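Local coordinates for exopolysaccharide biosynthesis protein (Pantoea stewartii subsp. stewartii DC283, PDB 6TGF) that modifies the glycan biofilm of its bacterium, probably as a hydrolase, and folds as a parallel beta-helix like those of bacteriophage tailspikes, at residues K248-S251 and A252-I255; L473-W476 and H477-L480; Y57-P60 and P61-Q65. All coordinates share one frame; numbering follows the deposited sequence.

Contact 1. Residues K248-S251 and A252-I255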
ATOM      1  N   LYS B 248      14.812  33.752   5.439  1.00 38.80           N
ATOM      2  CA  LYS B 248      15.660  34.832   4.857  1.00 39.52           C
ATOM      3  C   LYS B 248      17.135  34.421   4.912  1.00 39.04           C
ATOM      4  O   LYS B 248      17.795  34.453   3.855  1.00 39.10           O
ATOM      5  CB  LYS B 248      15.487  36.147   5.626  1.00 40.47           C
ATOM      6  CG  LYS B 248      14.076  36.717   5.666  1.00 41.29           C
ATOM      7  CD  LYS B 248      13.341  36.622   4.352  1.00 41.89           C
ATOM      8  CE  LYS B 248      12.168  37.570   4.270  1.00 42.62           C
ATOM      9  NZ  LYS B 248      11.590  37.584   2.910  1.00 42.99           N
ATOM     10  N   THR B 249      17.630  34.089   6.108  1.00 38.45           N
ATOM     11  CA  THR B 249      19.046  33.726   6.378  1.00 38.02           C
ATOM     12  C   THR B 249      19.374  32.408   5.670  1.00 37.62           C
ATOM     13  O   THR B 249      18.646  31.420   5.892  1.00 37.35           O
ATOM     14  CB  THR B 249      19.320  33.617   7.882  1.00 37.88           C
ATOM     15  OG1 THR B 249      18.725  34.743   8.529  1.00 38.16           O
ATOM     16  CG2 THR B 249      20.798  33.559   8.204  1.00 37.75           C
ATOM     17  N   ASP B 250      20.432  32.404   4.854  1.00 37.44           N
ATOM     18  CA  ASP B 250      20.912  31.208   4.112  1.00 37.08           C
ATOM     19  C   ASP B 250      21.322  30.138   5.129  1.00 36.54           C
ATOM     20  O   ASP B 250      22.237  30.407   5.933  1.00 36.58           O
ATOM     21  CB  ASP B 250      22.059  31.569   3.164  1.00 37.21           C
ATOM     22  CG  ASP B 250      22.459  30.451   2.214  1.00 37.09           C
ATOM     23  OD1 ASP B 250      21.727  29.442   2.143  1.00 36.80           O
ATOM     24  OD2 ASP B 250      23.501  30.602   1.549  1.00 37.29           O
ATOM     25  N   SER B 251      20.653  28.982   5.096  1.00 36.05           N
ATOM     26  CA  SER B 251      20.915  27.815   5.978  1.00 35.60           C
ATOM     27  C   SER B 251      21.712  26.745   5.220  1.00 35.23           C
ATOM     28  O   SER B 251      21.787  25.608   5.721  1.00 35.20           O
ATOM     29  CB  SER B 251      19.623  27.261   6.530  1.00 35.49           C
ATOM     30  OG  SER B 251      18.750  26.870   5.482  1.00 35.60           O
ATOM     31  N   ALA B 252      22.293  27.095   4.066  1.00 35.10           N
ATOM     32  CA  ALA B 252      23.168  26.211   3.261  1.00 34.90           C
ATOM     33  C   ALA B 252      24.399  25.821   4.078  1.00 34.68           C
ATOM     34  O   ALA B 252      24.754  24.646   4.114  1.00 34.76           O
ATOM     35  CB  ALA B 252      23.545  26.869   1.954  1.00 35.16           C
ATOM     36  N   PRO B 253      25.086  26.767   4.765  1.00 34.63           N
ATOM     37  CA  PRO B 253      26.236  26.422   5.603  1.00 34.40           C
ATOM     38  C   PRO B 253      25.908  25.356   6.661  1.00 34.09           C
ATOM     39  O   PRO B 253      26.701  24.449   6.836  1.00 34.19           O
ATOM     40  CB  PRO B 253      26.610  27.749   6.281  1.00 34.46           C
ATOM     41  CG  PRO B 253      26.096  28.805   5.330  1.00 34.73           C
ATOM     42  CD  PRO B 253      24.821  28.216   4.763  1.00 34.75           C
ATOM     43  N   ALA B 254      24.757  25.496   7.328  1.00 33.90           N
ATOM     44  CA  ALA B 254      24.250  24.566   8.366  1.00 33.60           C
ATOM     45  C   ALA B 254      24.007  23.187   7.742  1.00 33.48           C
ATOM     46  O   ALA B 254      24.454  22.183   8.328  1.00 33.40           O
ATOM     47  CB  ALA B 254      22.989  25.117   8.989  1.00 33.51           C
ATOM     48  N   ILE B 255      23.328  23.154   6.590  1.00 33.46           N
ATOM     49  CA  ILE B 255      22.990  21.912   5.831  1.00 33.24           C
ATOM     50  C   ILE B 255      24.290  21.202   5.432  1.00 33.31           C
ATOM     51  O   ILE B 255      24.358  19.969   5.601  1.00 33.35           O
ATOM     52  CB  ILE B 255      22.097  22.235   4.614  1.00 33.15           C
ATOM     53  CG1 ILE B 255      20.698  22.676   5.055  1.00 33.02           C
ATOM     54  CG2 ILE B 255      22.034  21.054   3.654  1.00 33.14           C
ATOM     55  CD1 ILE B 255      19.887  23.346   3.970  1.00 33.09           C
TER

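Contact 2. Residues L473-W476 and H477-L480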
ATOM      1  N   LEU B 473      -0.893  11.612 -22.072  1.00 33.93           N
ATOM      2  CA  LEU B 473       0.249  10.886 -21.457  1.00 33.43           C
ATOM      3  C   LEU B 473       0.880  10.028 -22.559  1.00 33.25           C
ATOM      4  O   LEU B 473       0.173   9.151 -23.095  1.00 33.01           O
ATOM      5  CB  LEU B 473      -0.252  10.035 -20.284  1.00 33.05           C
ATOM      6  CG  LEU B 473       0.777   9.098 -19.649  1.00 32.81           C
ATOM      7  CD1 LEU B 473       1.929   9.880 -19.035  1.00 32.82           C
ATOM      8  CD2 LEU B 473       0.124   8.208 -18.602  1.00 32.60           C
ATOM      9  N   ILE B 474       2.138  10.304 -22.914  1.00 33.28           N
ATOM     10  CA  ILE B 474       2.873   9.577 -23.992  1.00 33.36           C
ATOM     11  C   ILE B 474       3.322   8.221 -23.433  1.00 32.92           C
ATOM     12  O   ILE B 474       4.153   8.211 -22.507  1.00 32.71           O
ATOM     13  CB  ILE B 474       4.058  10.410 -24.524  1.00 33.76           C
ATOM     14  CG1 ILE B 474       3.619  11.789 -25.031  1.00 34.02           C
ATOM     15  CG2 ILE B 474       4.824   9.637 -25.589  1.00 33.96           C
ATOM     16  CD1 ILE B 474       2.689  11.756 -26.226  1.00 34.16           C
ATOM     17  N   ALA B 475       2.774   7.128 -23.971  1.00 32.81           N
ATOM     18  CA  ALA B 475       3.058   5.733 -23.556  1.00 32.61           C
ATOM     19  C   ALA B 475       3.364   4.876 -24.792  1.00 32.75           C
ATOM     20  O   ALA B 475       2.863   3.737 -24.860  1.00 32.69           O
ATOM     21  CB  ALA B 475       1.887   5.192 -22.773  1.00 32.34           C
ATOM     22  N   TRP B 476       4.172   5.404 -25.720  1.00 33.08           N
ATOM     23  CA  TRP B 476       4.542   4.734 -26.998  1.00 33.22           C
ATOM     24  C   TRP B 476       5.319   3.448 -26.696  1.00 32.87           C
ATOM     25  O   TRP B 476       6.286   3.519 -25.914  1.00 32.89           O
ATOM     26  CB  TRP B 476       5.358   5.667 -27.904  1.00 33.81           C
ATOM     27  CG  TRP B 476       4.653   6.919 -28.327  1.00 34.11           C
ATOM     28  CD1 TRP B 476       3.307   7.117 -28.441  1.00 34.07           C
ATOM     29  CD2 TRP B 476       5.273   8.152 -28.733  1.00 34.55           C
ATOM     30  NE1 TRP B 476       3.048   8.391 -28.867  1.00 34.38           N
ATOM     31  CE2 TRP B 476       4.233   9.049 -29.059  1.00 34.70           C
ATOM     32  CE3 TRP B 476       6.598   8.588 -28.846  1.00 34.92           C
ATOM     33  CZ2 TRP B 476       4.482  10.353 -29.488  1.00 35.18           C
ATOM     34  CZ3 TRP B 476       6.844   9.877 -29.270  1.00 35.35           C
ATOM     35  CH2 TRP B 476       5.798  10.746 -29.586  1.00 35.45           C
ATOM     36  N   HIS B 477       4.893   2.321 -27.279  1.00 32.50           N
ATOM     37  CA  HIS B 477       5.516   0.975 -27.129  1.00 32.16           C
ATOM     38  C   HIS B 477       5.526   0.541 -25.658  1.00 31.41           C
ATOM     39  O   HIS B 477       6.297  -0.380 -25.329  1.00 31.64           O
ATOM     40  CB  HIS B 477       6.945   0.968 -27.699  1.00 32.54           C
ATOM     41  CG  HIS B 477       7.039   1.366 -29.133  1.00 33.03           C
ATOM     42  ND1 HIS B 477       6.586   0.557 -30.158  1.00 33.19           N
ATOM     43  CD2 HIS B 477       7.546   2.472 -29.718  1.00 33.45           C
ATOM     44  CE1 HIS B 477       6.800   1.156 -31.312  1.00 33.62           C
ATOM     45  NE2 HIS B 477       7.389   2.332 -31.071  1.00 33.80           N
ATOM     46  N   SER B 478       4.706   1.166 -24.804  1.00 30.55           N
ATOM     47  CA  SER B 478       4.709   0.941 -23.335  1.00 29.92           C
ATOM     48  C   SER B 478       3.802  -0.246 -22.992  1.00 29.24           C
ATOM     49  O   SER B 478       2.652  -0.270 -23.467  1.00 29.28           O
ATOM     50  CB  SER B 478       4.305   2.184 -22.587  1.00 29.81           C
ATOM     51  OG  SER B 478       4.760   2.127 -21.243  1.00 29.65           O
ATOM     52  N   ARG B 479       4.313  -1.188 -22.197  1.00 28.63           N
ATOM     53  CA  ARG B 479       3.609  -2.438 -21.801  1.00 28.18           C
ATOM     54  C   ARG B 479       2.740  -2.144 -20.571  1.00 27.57           C
ATOM     55  O   ARG B 479       3.244  -2.294 -19.438  1.00 27.51           O
ATOM     56  CB  ARG B 479       4.628  -3.551 -21.535  1.00 28.35           C
ATOM     57  CG  ARG B 479       5.557  -3.844 -22.705  1.00 28.65           C
ATOM     58  CD  ARG B 479       6.668  -4.804 -22.326  1.00 28.82           C
ATOM     59  NE  ARG B 479       7.712  -4.182 -21.523  1.00 28.85           N
ATOM     60  CZ  ARG B 479       8.668  -4.841 -20.871  1.00 29.01           C
ATOM     61  NH1 ARG B 479       8.721  -6.163 -20.909  1.00 29.13           N
ATOM     62  NH2 ARG B 479       9.571  -4.172 -20.177  1.00 29.11           N
ATOM     63  N   LEU B 480       1.487  -1.733 -20.790  1.00 26.97           N
ATOM     64  CA  LEU B 480       0.563  -1.262 -19.722  1.00 26.46           C
ATOM     65  C   LEU B 480      -0.313  -2.423 -19.237  1.00 26.14           C
ATOM     66  O   LEU B 480      -0.677  -3.281 -20.062  1.00 26.15           O
ATOM     67  CB  LEU B 480      -0.292  -0.111 -20.260  1.00 26.40           C
ATOM     68  CG  LEU B 480       0.476   1.048 -20.895  1.00 26.49           C
ATOM     69  CD1 LEU B 480      -0.459   2.212 -21.188  1.00 26.53           C
ATOM     70  CD2 LEU B 480       1.629   1.505 -20.011  1.00 26.42           C
TER

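Contact 3. Residues Y57-P60 and P61-Q65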
ATOM      1  N   TYR B  57      32.487  36.180  32.443  1.00 44.02           N
ATOM      2  CA  TYR B  57      31.142  36.212  31.810  1.00 44.71           C
ATOM      3  C   TYR B  57      30.505  34.816  31.863  1.00 45.46           C
ATOM      4  O   TYR B  57      29.268  34.732  31.982  1.00 45.73           O
ATOM      5  CB  TYR B  57      31.227  36.700  30.360  1.00 44.56           C
ATOM      6  CG  TYR B  57      31.508  38.173  30.192  1.00 44.80           C
ATOM      7  CD1 TYR B  57      30.567  39.127  30.547  1.00 45.21           C
ATOM      8  CD2 TYR B  57      32.702  38.618  29.647  1.00 44.79           C
ATOM      9  CE1 TYR B  57      30.810  40.482  30.383  1.00 45.41           C
ATOM     10  CE2 TYR B  57      32.964  39.968  29.478  1.00 45.03           C
ATOM     11  CZ  TYR B  57      32.014  40.906  29.846  1.00 45.45           C
ATOM     12  OH  TYR B  57      32.261  42.238  29.677  1.00 45.63           O
ATOM     13  N   ALA B  58      31.325  33.761  31.779  1.00 46.38           N
ATOM     14  CA  ALA B  58      30.886  32.346  31.714  1.00 47.31           C
ATOM     15  C   ALA B  58      30.439  31.842  33.092  1.00 48.74           C
ATOM     16  O   ALA B  58      29.740  30.821  33.119  1.00 49.02           O
ATOM     17  CB  ALA B  58      31.983  31.476  31.152  1.00 47.03           C
ATOM     18  N   MET B  59      30.822  32.512  34.186  1.00 50.41           N
ATOM     19  CA  MET B  59      30.403  32.135  35.566  1.00 51.78           C
ATOM     20  C   MET B  59      28.937  32.520  35.747  1.00 52.65           C
ATOM     21  O   MET B  59      28.436  33.382  35.028  1.00 52.57           O
ATOM     22  CB  MET B  59      31.230  32.848  36.644  1.00 52.50           C
ATOM     23  CG  MET B  59      32.727  32.833  36.403  1.00 52.82           C
ATOM     24  SD  MET B  59      33.680  33.561  37.764  1.00 53.78           S
ATOM     25  CE  MET B  59      33.050  35.239  37.768  1.00 53.45           C
ATOM     26  N   PRO B  60      28.201  31.904  36.703  1.00 53.85           N
ATOM     27  CA  PRO B  60      26.858  32.371  37.052  1.00 54.61           C
ATOM     28  C   PRO B  60      26.896  33.811  37.564  1.00 55.39           C
ATOM     29  O   PRO B  60      27.828  34.182  38.275  1.00 55.43           O
ATOM     30  CB  PRO B  60      26.389  31.414  38.159  1.00 54.74           C
ATOM     31  CG  PRO B  60      27.292  30.202  38.034  1.00 54.47           C
ATOM     32  CD  PRO B  60      28.604  30.723  37.482  1.00 54.02           C
ATOM     33  N   PRO B  61      25.902  34.668  37.226  1.00 56.22           N
ATOM     34  CA  PRO B  61      25.920  36.075  37.641  1.00 56.82           C
ATOM     35  C   PRO B  61      26.059  36.291  39.159  1.00 57.39           C
ATOM     36  O   PRO B  61      26.642  37.289  39.554  1.00 57.54           O
ATOM     37  CB  PRO B  61      24.561  36.618  37.166  1.00 56.91           C
ATOM     38  CG  PRO B  61      24.166  35.701  36.030  1.00 56.59           C
ATOM     39  CD  PRO B  61      24.718  34.343  36.413  1.00 56.37           C
ATOM     40  N   GLN B  62      25.525  35.362  39.960  1.00 57.78           N
ATOM     41  CA  GLN B  62      25.543  35.404  41.449  1.00 58.13           C
ATOM     42  C   GLN B  62      26.989  35.288  41.944  1.00 57.16           C
ATOM     43  O   GLN B  62      27.325  35.947  42.947  1.00 57.44           O
ATOM     44  CB  GLN B  62      24.692  34.276  42.041  1.00 59.11           C
ATOM     45  CG  GLN B  62      23.206  34.379  41.714  1.00 60.02           C
ATOM     46  CD  GLN B  62      22.852  33.891  40.330  1.00 60.20           C
ATOM     47  OE1 GLN B  62      23.616  33.178  39.682  1.00 60.06           O
ATOM     48  NE2 GLN B  62      21.677  34.279  39.862  1.00 60.57           N
ATOM     49  N   PHE B  63      27.803  34.479  41.258  1.00 55.65           N
ATOM     50  CA  PHE B  63      29.232  34.219  41.577  1.00 54.41           C
ATOM     51  C   PHE B  63      30.039  35.510  41.390  1.00 53.27           C
ATOM     52  O   PHE B  63      30.737  35.918  42.336  1.00 53.27           O
ATOM     53  CB  PHE B  63      29.773  33.083  40.704  1.00 54.19           C
ATOM     54  CG  PHE B  63      31.084  32.506  41.170  1.00 54.04           C
ATOM     55  CD1 PHE B  63      32.284  33.086  40.795  1.00 53.85           C
ATOM     56  CD2 PHE B  63      31.119  31.384  41.982  1.00 54.16           C
ATOM     57  CE1 PHE B  63      33.492  32.556  41.222  1.00 53.82           C
ATOM     58  CE2 PHE B  63      32.327  30.856  42.410  1.00 54.12           C
ATOM     59  CZ  PHE B  63      33.511  31.443  42.029  1.00 53.99           C
ATOM     60  N   TRP B  64      29.937  36.123  40.204  1.00 52.06           N
ATOM     61  CA  TRP B  64      30.560  37.430  39.849  1.00 51.14           C
ATOM     62  C   TRP B  64      30.319  38.430  40.987  1.00 51.55           C
ATOM     63  O   TRP B  64      31.305  38.962  41.534  1.00 50.82           O
ATOM     64  CB  TRP B  64      29.992  37.946  38.517  1.00 50.15           C
ATOM     65  CG  TRP B  64      30.729  39.099  37.905  1.00 49.33           C
ATOM     66  CD1 TRP B  64      31.504  40.027  38.540  1.00 49.08           C
ATOM     67  CD2 TRP B  64      30.727  39.471  36.515  1.00 48.85           C
ATOM     68  NE1 TRP B  64      31.997  40.934  37.643  1.00 48.80           N
ATOM     69  CE2 TRP B  64      31.537  40.621  36.393  1.00 48.70           C
ATOM     70  CE3 TRP B  64      30.131  38.945  35.362  1.00 48.69           C
ATOM     71  CZ2 TRP B  64      31.763  41.247  35.167  1.00 48.70           C
ATOM     72  CZ3 TRP B  64      30.355  39.564  34.152  1.00 48.64           C
ATOM     73  CH2 TRP B  64      31.160  40.701  34.058  1.00 48.73           C
ATOM     74  N   GLN B  65      29.046  38.639  41.337  1.00 52.65           N
ATOM     75  CA  GLN B  65      28.571  39.704  42.262  1.00 53.74           C
ATOM     76  C   GLN B  65      29.021  39.432  43.704  1.00 53.48           C
ATOM     77  O   GLN B  65      29.370  40.411  44.394  1.00 53.52           O
ATOM     78  CB  GLN B  65      27.044  39.816  42.197  1.00 54.93           C
ATOM     79  CG  GLN B  65      26.543  40.765  41.116  1.00 55.60           C
ATOM     80  CD  GLN B  65      26.711  42.223  41.473  1.00 56.50           C
ATOM     81  OE1 GLN B  65      26.725  43.092  40.604  1.00 57.45           O
ATOM     82  NE2 GLN B  65      26.833  42.509  42.760  1.00 56.82           N
TER

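Contact 1. Residues K248-S251 and A252-I255
D250 and A252 meet first: carboxylate oxygen D250 OD1 takes the backbone N-H of A252 N at 3.1 Å, with an N-H...O angle of 153°. The donor arrives from above the carboxylate, 62° out of its plane. With CG trans to the backbone N (chi1 -171°), the acid folds forward over the next peptide and closes an Asx turn at the entrance to the helix. S251 is the N-cap residue, yet its hydroxyl does no capping; instead its carbonyl starts the helical ladder, S251 O accepting from I255 N at 3.0 Å. I255 lays its longer branch, CG1 and CD1, beside that carbonyl, and I255 CD1 reaches past it to 4.0 Å from S251 OG. P253 sits in the first turn, where its lack of an N-H costs no helical bond, and P253 CD packs 3.6 Å from D250 O.

Both polar side chains are positioned from outside. D250 OD2 is hydrogen-bonded to T281 OG1, and S251 OG to F279 O, with a backbone bond between S251 and F279 as well. The acid is thus held through both oxygens, which fixes its rotation. The loop therefore bonds to F279 at the end of strand 276-279 and to T281, while the first helical turn packs on C283 of strand 283-284 through A252 and I255. The arrangement is an Asx turn, formed by D250 just ahead of the N-cap residue S251, leading into helix 252-265 at the N-terminal end of the parallel beta-helix.

Contact 2. Residues L473-W476 and H477-L480
Between A475 and S478 the chain makes a type II beta turn, closed by S478 N donating to A475 O at 3.2 Å with an N-H...O angle of 147°. The donor stands 52° out of the carbonyl plane. At the third position H477 takes a left-handed backbone conformation. The turn brings its ends close together: A475 CB lies 3.9 Å from S478 CB. Further along, L480 leans back so that one methyl, L480 CD1, comes to 4.1 Å from A475 CB, a small apolar touch on the buried side of the bend.

This is no hairpin. Strand 473-474 and strand 479-488 belong to different faces of the parallel beta-helix, and the turn is the corner by which a coil passes from one face to the next. N495 of the following coil steadies it from outside, its ND2 bonding to both A475 O and S478 O. From the preceding side, S478 OG reaches I454 O, an approach set by its trans chi1 of -159°.

The two ring side chains of the turn, W476 and H477, go separate ways. W476 folds back over strand 473-474, where I474 CG2 rests 3.5 Å above the plane, over the indole centre, and W476 NE1 makes a weak bond to D494 OD2. H477 turns its ring clear of the indole and ties NE2 to G499 O. Just beyond the turn, R479 packs on S515 of a second subunit.

Contact 3. Residues Y57-P60 and P61-Q65
P60 is the N-cap of helix 61-66, and its carbonyl faces the first turn: F63 N donates to P60 O at 3.0 Å, from 52° above the carbonyl plane, while the bond from W64 N to P60 O is long and weak at 3.5 Å. The proline ring itself runs alongside F63, P60 CD lying 4.2 Å from F63 CB. M59 crosses F63 at about a right angle in a Met-aromatic contact. Its sulfur approaches obliquely, M59 SD being 3.4 Å from F63 CD1, and the bend at chi3 (-61°) sends M59 CE on toward W64, 4.2 Å from W64 CB.

The bend joins two short helices, 53-57 and 61-66, in the region of the head-binding family, and helix 109-117 covers one flank, receiving Y57 and W64 on V116 and M59 on F112. Across the bend W64 turns the edge of its six-membered ring to the face of Y57 in an offset edge-to-face pair, centroids 5.3 Å apart and planes at 81°. W64 CZ3 and CH2 do the touching, CZ3 coming within 3.6 Å of Y57 CD1. The far side of the indole is tethered, W64 NE1 bonding to D113 OD1.

From the N terminus the chain meets contact 3 first, then contact 1, then contact 2. Each is made by consecutive residues and closes just a local bend, so none nests in or crosses another. Contact 3 joins two short helices in the region of the head-binding family and lies against helix 109-117. Contact 1, its centre about 34 Å from that of contact 3, leads the chain into helix 252-265 at the start of the beta-helix. Some coils later, with centres about 42 Å apart, contact 2 turns a corner between faces of that solenoid. About 73 Å separates the centres of contacts 2 and 3, reflecting the elongated molecule.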